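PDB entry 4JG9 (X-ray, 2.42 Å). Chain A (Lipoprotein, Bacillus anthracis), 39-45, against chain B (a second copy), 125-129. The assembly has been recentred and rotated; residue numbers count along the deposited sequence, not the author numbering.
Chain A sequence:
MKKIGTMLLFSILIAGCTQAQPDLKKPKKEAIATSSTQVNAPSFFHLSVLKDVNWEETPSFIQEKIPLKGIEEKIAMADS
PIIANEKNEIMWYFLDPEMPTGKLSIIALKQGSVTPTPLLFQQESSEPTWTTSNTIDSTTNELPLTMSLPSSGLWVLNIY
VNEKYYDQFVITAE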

# COMPACT_ATOMS: atom_id res chain seq x y z
N VAL A 39 8.87 -3.48 3.43
CA VAL A 39 7.52 -2.94 3.30
C VAL A 39 6.52 -3.83 4.01
O VAL A 39 6.80 -5.00 4.28
CB VAL A 39 7.07 -2.81 1.83
CG1 VAL A 39 8.05 -1.98 1.03
CG2 VAL A 39 6.92 -4.19 1.21
N ASN A 40 5.35 -3.27 4.31
CA ASN A 40 4.23 -4.05 4.82
C ASN A 40 3.40 -4.62 3.67
O ASN A 40 3.38 -4.08 2.56
CB ASN A 40 3.33 -3.19 5.70
CG ASN A 40 3.88 -3.02 7.10
OD1 ASN A 40 4.38 -3.99 7.69
ND2 ASN A 40 3.80 -1.80 7.64
N ALA A 41 2.70 -5.71 3.95
CA ALA A 41 1.83 -6.33 2.97
C ALA A 41 0.58 -6.80 3.72
O ALA A 41 0.59 -6.87 4.95
CB ALA A 41 2.53 -7.51 2.31
N PRO A 42 -0.50 -7.09 3.00
CA PRO A 42 -1.68 -7.63 3.69
C PRO A 42 -1.35 -8.95 4.38
O PRO A 42 -0.49 -9.69 3.90
CB PRO A 42 -2.68 -7.86 2.54
CG PRO A 42 -2.27 -6.85 1.49
CD PRO A 42 -0.76 -6.79 1.58
N SER A 43 -2.01 -9.24 5.49
CA SER A 43 -1.70 -10.46 6.23
C SER A 43 -2.01 -11.74 5.46
O SER A 43 -1.49 -12.80 5.80
CB SER A 43 -2.44 -10.48 7.56
OG SER A 43 -3.83 -10.63 7.32
N PHE A 44 -2.87 -11.65 4.44
CA PHE A 44 -3.21 -12.84 3.65
C PHE A 44 -2.21 -13.08 2.53
O PHE A 44 -2.33 -14.06 1.80
CB PHE A 44 -4.65 -12.80 3.11
CG PHE A 44 -5.00 -11.53 2.37
CD1 PHE A 44 -4.74 -11.40 1.01
CD2 PHE A 44 -5.61 -10.47 3.04
CE1 PHE A 44 -5.08 -10.22 0.31
CE2 PHE A 44 -5.95 -9.29 2.37
CZ PHE A 44 -5.69 -9.17 0.99
N PHE A 45 -1.20 -12.23 2.43
CA PHE A 45 -0.19 -12.45 1.42
C PHE A 45 1.02 -13.16 1.98
O PHE A 45 1.58 -12.76 2.98
CB PHE A 45 0.27 -11.14 0.79
CG PHE A 45 1.50 -11.29 -0.04
CD1 PHE A 45 1.42 -11.76 -1.33
CD2 PHE A 45 2.75 -10.98 0.47
CE1 PHE A 45 2.55 -11.91 -2.10
CE2 PHE A 45 3.88 -11.13 -0.29
CZ PHE A 45 3.78 -11.60 -1.58
N SER B 125 -7.81 -4.38 10.57
CA SER B 125 -7.67 -4.60 9.14
C SER B 125 -6.51 -5.53 8.83
O SER B 125 -5.49 -5.53 9.52
CB SER B 125 -7.42 -3.30 8.41
OG SER B 125 -7.10 -3.56 7.06
N SER B 126 -6.65 -6.31 7.76
CA SER B 126 -5.57 -7.19 7.36
C SER B 126 -4.63 -6.44 6.41
O SER B 126 -3.54 -6.92 6.08
CB SER B 126 -6.12 -8.44 6.69
OG SER B 126 -6.86 -8.05 5.55
N GLU B 127 -5.07 -5.27 5.95
CA GLU B 127 -4.30 -4.47 4.99
C GLU B 127 -3.70 -3.20 5.58
O GLU B 127 -4.36 -2.46 6.30
CB GLU B 127 -5.18 -4.08 3.80
CG GLU B 127 -5.67 -5.28 2.94
CD GLU B 127 -6.78 -4.89 1.97
OE1 GLU B 127 -6.86 -3.69 1.62
OE2 GLU B 127 -7.55 -5.78 1.55
N PRO B 128 -2.44 -2.94 5.25
CA PRO B 128 -1.80 -1.69 5.65
C PRO B 128 -2.28 -0.52 4.77
O PRO B 128 -2.34 -0.65 3.54
CB PRO B 128 -0.32 -1.96 5.40
CG PRO B 128 -0.29 -3.01 4.34
CD PRO B 128 -1.54 -3.83 4.50
N THR B 129 -2.65 0.59 5.41
CA THR B 129 -3.16 1.75 4.67
C THR B 129 -2.28 2.98 4.85
O THR B 129 -1.65 3.15 5.90
CB THR B 129 -4.60 2.09 5.09
OG1 THR B 129 -4.67 2.14 6.53
CG2 THR B 129 -5.57 1.02 4.58

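A single carbonyl oxygen, that of Ser B126, serves two neighbouring donors on the other chain, one conventional and one made of carbon. The amide N of Ser A43 donates a hydrogen bond to Ser B126 O at 2.8 Å, with an angle of 154° at the hydrogen, and CA of Pro A42 approaches the same Ser B126 O at 3.1 Å in a CA-H...O contact whose angle at the hydrogen is 134°. The second is the weaker kind of interaction, but it uses a polarized C-H that lies beside the amide. Proline suits this position because it has no N-H of its own to leave unpaired, while the next residue supplies the donor.

Pro A42 also begins a type I turn that ends at Phe A45, closed by the bond from Phe A45 N to Pro A42 O at 3.0 Å. Ser A43 is small enough to sit close to its partner, its OG lying 3.2 Å from CB of Ser B126.

Around this polar centre the packing is largely apolar. Pro B128 points toward chain A: its CB lies 3.9 Å from CB of Asn A40, and its CD lies 4.2 Å from CD of Pro A42, so that two compact rings meet without needing polar partners. CG of Glu B127 adds an aliphatic contact, 4.0 Å from CB of Pro A42.

The end of the Phe A44 side chain comes nearer to chain B than its sideways CA-to-CB bond suggests. The ring of Phe A44 presents an edge to oxygens, with its CE2 3.5 Å from Ser B126 OG and its CZ 3.9 Å from Glu B127 OE2; the slightly positive rim of an aromatic ring tolerates such neighbours well.

Within chain B, Glu B127 N donates to Ser B125 OG at 2.9 Å, a short-range bond that bridges Ser B126.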